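Local atomic coordinates of hypothetical protein TM1631 (Thermotoga maritima, PDB entry 1VPQ), a protein that is of unknown function but belongs to the DUF72 family and has a TIM-barrel-like fold that may bind an anionic ligand at the ends of its strands. Residues L124-F129 and A153-H158; T176-D181 and Y201-G206. All coordinates share one frame; numbering follows the deposited sequence.

Contacts 1 and 2 are both parallel strand pairings in the core of a TIM-barrel-like sheet, and they share a border, because strands 152-155 and 176-181 are neighbours in it. Contact 1 closes a beta-alpha-beta unit through helix 135-147, whereas no helix lies between the segments of contact 2. Contact 1 is partly exposed at Pro128 and Phe129 in the loop beyond its strands; contact 2 is buried throughout. Valine and phenylalanine packing dominates the body of contact 2, while an arginine between two sulfates marks contact 1. The two meet in a salt bridge, Glu155 OE1 to Arg203 NH1 at 2.7 Å, and both touch the chain B sulfate.

Contact 1: L124-F129 and A153-H158; sequences LAQFPF and AVEFRH. With SO4 (sulfate ion), chain C; SO4 (sulfate ion), chain B.
Arg157 crosses from the loop after strand 152-155 to the loop 127-129, beginning with CB, which rests 3.5 Å from Phe127 O. CG stands anti to the backbone N (chi1 -171°), which puts it beside the backbone of Phe129 and at the edge of its ring, in plane: Arg157 CG is 4.0 Å from Phe129 CD1. Bends at chi2 and chi3 then turn the chain toward two sulfate ions, both meeting the edge of the guanidinium. Arg157 NE donates to O4 of the chain C sulfate at 2.9 Å, and NH2 reaches O1 of that ion at 3.2 Å. Arg157 NH1 is 3.1 Å from O1 of the chain B sulfate and also forms a long salt bridge of 3.5 Å with Glu155 OE2.

Gln126 NE2 lies over one face of the guanidinium, the amide plane turned only 21° from it. It approaches Arg157 NH2 to 3.3 Å, but both are donors and no bond forms; Gln126 OE1 is instead held by Lys84. Gln126 runs alongside Glu155.

Beneath these polar groups the strands of a beta-alpha-beta unit are joined by three hydrogen bonds, Ala125 N to Ala153 O, Glu155 N to Ala125 O and Phe127 N to Glu155 O. On the opposite face, small Ala125 and branched Val154 give an apolar surface, and Ala125 packs on Leu144 of helix 135-147. Farther along, His158 sets CD2 over the centre of the Phe129 ring in a T-shaped pair with planes at 71°.

Guanidinium N-H groups make the anion site, with Lys84 and Arg203 also bonding sulfate; Glu155, paired with both arginines, probably orients them while partly offsetting their charge. The sulfates, though probably from the crystallisation liquor, may mark a pocket for an acidic ligand.

Contact 2: T176-D181 and Y201-G206; sequences TFVVVD and YFRFHG. With SO4 (sulfate ion), chain B.
Val179 and Phe202 lie side by side on the outer face of a TIM-barrel-like parallel sheet, with Val179 CB 3.7 Å from Phe202 CD2. Packing is tight here: beta-branched valine fills the space beside a broad ring, and Asp181 CB comes to 3.6 Å from Phe204 CD1. Four backbone hydrogen bonds join the strands, from Val179 N to Tyr201 O at 2.7 Å through to His205 N on Asp181 O. At the other end the fit is slacker, with Thr176 CG2 touching Tyr201 CB at 4.0 Å.

The face of Val178 and Arg203 turns from hydrocarbon to charge along the arginine side chain. Val178 CG1 packs on Arg203 CG at 3.7 Å, while the guanidinium reaches the chain B sulfate, where Arg203 NH2 meets O4 at 3.0 Å and NH1 meets O1 at 3.1 Å. NH1 also pairs with Glu155 and NH2 with Glu54. An alanine here would probably cost Glu54 this mate, Glu155 one of its two arginines and the sulfate its bonds from NH1 and NH2, and open a gap beside Val178 CG1. His205, whose ND1 is bonded to Asn251, completes this polar end: its CE1 sits 3.4 Å above one face of the Arg203 guanidinium, offset toward the rim.

Contact 1: L124-F129 and A153-H158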
loop_
_atom_site.group_PDB
_atom_site.type_symbol
_atom_site.label_atom_id
_atom_site.label_comp_id
_atom_site.label_asym_id
_atom_site.label_seq_id
_atom_site.Cartn_x
_atom_site.Cartn_y
_atom_site.Cartn_z
ATOM N N LEU A 124 2.827 -0.621 6.253
ATOM C CA LEU A 124 3.211 0.438 5.324
ATOM C C LEU A 124 3.273 1.787 6.016
ATOM O O LEU A 124 2.295 2.222 6.643
ATOM C CB LEU A 124 2.218 0.518 4.163
ATOM C CG LEU A 124 2.435 1.639 3.140
ATOM C CD1 LEU A 124 3.693 1.404 2.302
ATOM C CD2 LEU A 124 1.221 1.789 2.242
ATOM N N ALA A 125 4.420 2.448 5.883
ATOM C CA ALA A 125 4.571 3.832 6.306
ATOM C C ALA A 125 4.724 4.699 5.071
ATOM O O ALA A 125 5.798 4.736 4.459
ATOM C CB ALA A 125 5.782 3.978 7.229
ATOM N N GLN A 126 3.641 5.380 4.699
ATOM C CA GLN A 126 3.625 6.255 3.522
ATOM C C GLN A 126 3.644 7.718 3.955
ATOM O O GLN A 126 2.743 8.184 4.644
ATOM C CB GLN A 126 2.411 5.948 2.630
ATOM C CG GLN A 126 2.118 6.966 1.520
ATOM C CD GLN A 126 1.107 8.032 1.936
ATOM O OE1 GLN A 126 -0.010 7.710 2.350
ATOM N NE2 GLN A 126 1.493 9.306 1.828
ATOM N N PHE A 127 4.673 8.435 3.512
ATOM C CA PHE A 127 4.929 9.799 3.946
ATOM C C PHE A 127 4.462 10.819 2.924
ATOM O O PHE A 127 4.546 10.577 1.726
ATOM C CB PHE A 127 6.418 9.960 4.214
ATOM C CG PHE A 127 6.878 9.211 5.422
ATOM C CD1 PHE A 127 7.245 7.880 5.325
ATOM C CD2 PHE A 127 6.910 9.831 6.667
ATOM C CE1 PHE A 127 7.647 7.178 6.443
ATOM C CE2 PHE A 127 7.315 9.142 7.786
ATOM C CZ PHE A 127 7.686 7.815 7.680
ATOM N N PRO A 128 3.967 11.976 3.396
ATOM C CA PRO A 128 3.426 12.969 2.479
ATOM C C PRO A 128 4.504 13.755 1.722
ATOM O O PRO A 128 5.717 13.547 1.929
ATOM C CB PRO A 128 2.611 13.886 3.399
ATOM C CG PRO A 128 3.288 13.789 4.717
ATOM C CD PRO A 128 3.902 12.420 4.799
ATOM N N PHE A 129 4.040 14.632 0.835
ATOM C CA PHE A 129 4.892 15.491 0.004
ATOM C C PHE A 129 5.809 16.361 0.857
ATOM O O PHE A 129 6.974 16.565 0.515
ATOM C CB PHE A 129 4.010 16.374 -0.878
ATOM C CG PHE A 129 4.761 17.119 -1.943
ATOM C CD1 PHE A 129 5.263 16.454 -3.045
ATOM C CD2 PHE A 129 4.948 18.491 -1.851
ATOM C CE1 PHE A 129 5.952 17.139 -4.028
ATOM C CE2 PHE A 129 5.635 19.183 -2.834
ATOM C CZ PHE A 129 6.138 18.507 -3.924
ATOM N N ALA A 153 7.660 -1.463 5.494
ATOM C CA ALA A 153 7.911 -0.875 4.178
ATOM C C ALA A 153 7.638 0.617 4.205
ATOM O O ALA A 153 6.719 1.082 4.896
ATOM C CB ALA A 153 7.056 -1.537 3.097
ATOM N N VAL A 154 8.449 1.364 3.452
ATOM C CA VAL A 154 8.347 2.829 3.409
ATOM C C VAL A 154 8.213 3.364 1.972
ATOM O O VAL A 154 8.924 2.929 1.055
ATOM C CB VAL A 154 9.555 3.517 4.140
ATOM C CG1 VAL A 154 9.600 5.022 3.839
ATOM C CG2 VAL A 154 9.477 3.298 5.660
ATOM N N GLU A 155 7.302 4.329 1.827
ATOM C CA GLU A 155 7.063 5.063 0.591
ATOM C C GLU A 155 7.257 6.574 0.810
ATOM O O GLU A 155 6.697 7.150 1.751
ATOM C CB GLU A 155 5.615 4.829 0.130
ATOM C CG GLU A 155 5.281 5.414 -1.238
ATOM C CD GLU A 155 3.786 5.443 -1.533
ATOM O OE1 GLU A 155 3.081 4.511 -1.109
ATOM O OE2 GLU A 155 3.310 6.393 -2.193
ATOM N N PHE A 156 7.998 7.210 -0.095
ATOM C CA PHE A 156 8.176 8.666 -0.108
ATOM C C PHE A 156 7.402 9.314 -1.249
ATOM O O PHE A 156 7.223 8.714 -2.311
ATOM C CB PHE A 156 9.646 9.031 -0.268
ATOM C CG PHE A 156 10.569 8.223 0.579
ATOM C CD1 PHE A 156 10.750 8.534 1.920
ATOM C CD2 PHE A 156 11.275 7.158 0.033
ATOM C CE1 PHE A 156 11.624 7.777 2.718
ATOM C CE2 PHE A 156 12.153 6.400 0.816
ATOM C CZ PHE A 156 12.328 6.713 2.158
ATOM N N ARG A 157 6.955 10.545 -1.014
ATOM C CA ARG A 157 6.261 11.346 -2.016
ATOM C C ARG A 157 7.163 12.433 -2.608
ATOM O O ARG A 157 6.970 12.840 -3.750
ATOM C CB ARG A 157 5.035 12.009 -1.395
ATOM C CG ARG A 157 4.116 12.697 -2.408
ATOM C CD ARG A 157 3.090 11.726 -2.910
ATOM N NE ARG A 157 1.955 11.660 -1.991
ATOM C CZ ARG A 157 1.224 10.578 -1.745
ATOM N NH1 ARG A 157 1.505 9.412 -2.316
ATOM N NH2 ARG A 157 0.206 10.661 -0.902
ATOM N N HIS A 158 8.148 12.896 -1.843
ATOM C CA HIS A 158 8.967 14.037 -2.257
ATOM C C HIS A 158 10.221 13.574 -3.025
ATOM O O HIS A 158 10.872 12.602 -2.629
ATOM C CB HIS A 158 9.347 14.871 -1.022
ATOM C CG HIS A 158 9.820 16.256 -1.342
ATOM N ND1 HIS A 158 11.149 16.621 -1.284
ATOM C CD2 HIS A 158 9.142 17.367 -1.724
ATOM C CE1 HIS A 158 11.267 17.894 -1.617
ATOM N NE2 HIS A 158 10.063 18.369 -1.888
HETATM S S SO4 C . 0.260 14.289 -0.174
HETATM O O1 SO4 C . -0.462 13.338 0.667
HETATM O O2 SO4 C . -0.288 15.624 -0.013
HETATM O O3 SO4 C . 1.660 14.333 0.222
HETATM O O4 SO4 C . 0.168 13.897 -1.575
HETATM S S SO4 B . -1.749 7.345 -0.725
HETATM O O1 SO4 B . -0.295 7.294 -0.849
HETATM O O2 SO4 B . -2.150 8.501 0.069
HETATM O O3 SO4 B . -2.313 7.456 -2.062
HETATM O O4 SO4 B . -2.218 6.142 -0.047
HETATM O O HOH W 1 7.857 12.042 1.328
#

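Contact 2: T176-D181 and Y201-G206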
loop_
_atom_site.group_PDB
_atom_site.type_symbol
_atom_site.label_atom_id
_atom_site.label_comp_id
_atom_site.label_asym_id
_atom_site.label_seq_id
_atom_site.Cartn_x
_atom_site.Cartn_y
_atom_site.Cartn_z
ATOM N N THR A 176 11.643 -2.438 3.662
ATOM C CA THR A 176 11.260 -2.723 2.289
ATOM C C THR A 176 10.875 -1.416 1.572
ATOM O O THR A 176 10.097 -0.603 2.084
ATOM C CB THR A 176 10.104 -3.753 2.252
ATOM O OG1 THR A 176 10.571 -5.015 2.760
ATOM C CG2 THR A 176 9.553 -3.939 0.838
ATOM N N PHE A 177 11.451 -1.226 0.389
ATOM C CA PHE A 177 11.214 -0.041 -0.423
ATOM C C PHE A 177 9.914 -0.163 -1.231
ATOM O O PHE A 177 9.713 -1.138 -1.962
ATOM C CB PHE A 177 12.403 0.196 -1.367
ATOM C CG PHE A 177 12.183 1.324 -2.325
ATOM C CD1 PHE A 177 12.155 2.637 -1.873
ATOM C CD2 PHE A 177 11.975 1.077 -3.671
ATOM C CE1 PHE A 177 11.941 3.680 -2.746
ATOM C CE2 PHE A 177 11.758 2.112 -4.549
ATOM C CZ PHE A 177 11.732 3.414 -4.089
ATOM N N VAL A 178 9.033 0.829 -1.091
ATOM C CA VAL A 178 7.804 0.881 -1.873
ATOM C C VAL A 178 8.070 1.474 -3.250
ATOM O O VAL A 178 8.335 2.669 -3.386
ATOM C CB VAL A 178 6.723 1.698 -1.167
ATOM C CG1 VAL A 178 5.476 1.826 -2.046
ATOM C CG2 VAL A 178 6.359 1.033 0.147
ATOM N N VAL A 179 8.000 0.627 -4.270
ATOM C CA VAL A 179 8.160 1.071 -5.655
ATOM C C VAL A 179 6.838 1.702 -6.083
ATOM O O VAL A 179 5.808 1.037 -6.102
ATOM C CB VAL A 179 8.501 -0.086 -6.612
ATOM C CG1 VAL A 179 8.633 0.433 -8.048
ATOM C CG2 VAL A 179 9.776 -0.807 -6.170
ATOM N N VAL A 180 6.882 2.982 -6.435
ATOM C CA VAL A 180 5.661 3.745 -6.677
ATOM C C VAL A 180 5.537 4.181 -8.131
ATOM O O VAL A 180 6.508 4.647 -8.739
ATOM C CB VAL A 180 5.612 5.026 -5.832
ATOM C CG1 VAL A 180 4.288 5.764 -6.040
ATOM C CG2 VAL A 180 5.785 4.721 -4.388
ATOM N N ASP A 181 4.329 4.033 -8.678
ATOM C CA ASP A 181 3.953 4.761 -9.879
ATOM C C ASP A 181 2.927 5.840 -9.527
ATOM O O ASP A 181 1.836 5.551 -9.028
ATOM C CB ASP A 181 3.425 3.854 -10.987
ATOM C CG ASP A 181 3.417 4.555 -12.335
ATOM O OD1 ASP A 181 4.511 4.732 -12.918
ATOM O OD2 ASP A 181 2.325 4.960 -12.790
ATOM N N TYR A 201 7.431 -4.325 -2.856
ATOM C CA TYR A 201 6.138 -3.728 -2.584
ATOM C C TYR A 201 5.894 -2.651 -3.637
ATOM O O TYR A 201 6.671 -1.708 -3.730
ATOM C CB TYR A 201 6.143 -3.124 -1.179
ATOM C CG TYR A 201 4.772 -2.873 -0.555
ATOM C CD1 TYR A 201 3.881 -1.947 -1.098
ATOM C CD2 TYR A 201 4.389 -3.544 0.597
ATOM C CE1 TYR A 201 2.640 -1.709 -0.501
ATOM C CE2 TYR A 201 3.165 -3.316 1.194
ATOM C CZ TYR A 201 2.292 -2.395 0.650
ATOM O OH TYR A 201 1.066 -2.180 1.254
ATOM N N PHE A 202 4.832 -2.791 -4.429
ATOM C CA PHE A 202 4.503 -1.800 -5.460
ATOM C C PHE A 202 3.211 -1.105 -5.127
ATOM O O PHE A 202 2.253 -1.760 -4.728
ATOM C CB PHE A 202 4.330 -2.452 -6.828
ATOM C CG PHE A 202 5.571 -3.080 -7.354
ATOM C CD1 PHE A 202 6.026 -4.288 -6.832
ATOM C CD2 PHE A 202 6.286 -2.477 -8.376
ATOM C CE1 PHE A 202 7.188 -4.882 -7.319
ATOM C CE2 PHE A 202 7.445 -3.063 -8.866
ATOM C CZ PHE A 202 7.896 -4.272 -8.335
ATOM N N ARG A 203 3.173 0.210 -5.330
ATOM C CA ARG A 203 1.927 0.960 -5.215
ATOM C C ARG A 203 1.702 1.835 -6.449
ATOM O O ARG A 203 2.557 2.627 -6.800
ATOM C CB ARG A 203 1.919 1.800 -3.943
ATOM C CG ARG A 203 1.945 0.966 -2.662
ATOM C CD ARG A 203 1.637 1.825 -1.453
ATOM N NE ARG A 203 0.207 2.082 -1.291
ATOM C CZ ARG A 203 -0.329 3.237 -0.895
ATOM N NH1 ARG A 203 0.422 4.299 -0.662
ATOM N NH2 ARG A 203 -1.644 3.339 -0.767
ATOM N N PHE A 204 0.546 1.669 -7.096
ATOM C CA PHE A 204 0.196 2.420 -8.301
ATOM C C PHE A 204 -0.976 3.352 -8.022
ATOM O O PHE A 204 -2.080 2.901 -7.735
ATOM C CB PHE A 204 -0.160 1.466 -9.447
ATOM C CG PHE A 204 0.893 0.411 -9.725
ATOM C CD1 PHE A 204 2.244 0.734 -9.767
ATOM C CD2 PHE A 204 0.523 -0.900 -9.973
ATOM C CE1 PHE A 204 3.206 -0.243 -10.032
ATOM C CE2 PHE A 204 1.480 -1.884 -10.243
ATOM C CZ PHE A 204 2.818 -1.552 -10.269
ATOM N N HIS A 205 -0.721 4.654 -8.113
ATOM C CA HIS A 205 -1.716 5.687 -7.783
ATOM C C HIS A 205 -2.380 6.297 -9.006
ATOM O O HIS A 205 -3.211 7.205 -8.876
ATOM C CB HIS A 205 -1.049 6.828 -7.002
ATOM C CG HIS A 205 -0.327 6.381 -5.771
ATOM N ND1 HIS A 205 -0.969 5.774 -4.717
ATOM C CD2 HIS A 205 0.974 6.472 -5.419
ATOM C CE1 HIS A 205 -0.089 5.495 -3.774
ATOM N NE2 HIS A 205 1.100 5.907 -4.176
ATOM N N GLY A 206 -1.994 5.818 -10.185
ATOM C CA GLY A 206 -2.347 6.473 -11.440
ATOM C C GLY A 206 -1.483 7.698 -11.688
ATOM O O GLY A 206 -0.589 8.006 -10.908
HETATM S S SO4 B . -1.749 7.345 -0.725
HETATM O O1 SO4 B . -0.295 7.294 -0.849
HETATM O O2 SO4 B . -2.150 8.501 0.069
HETATM O O3 SO4 B . -2.313 7.456 -2.062
HETATM O O4 SO4 B . -2.218 6.142 -0.047
#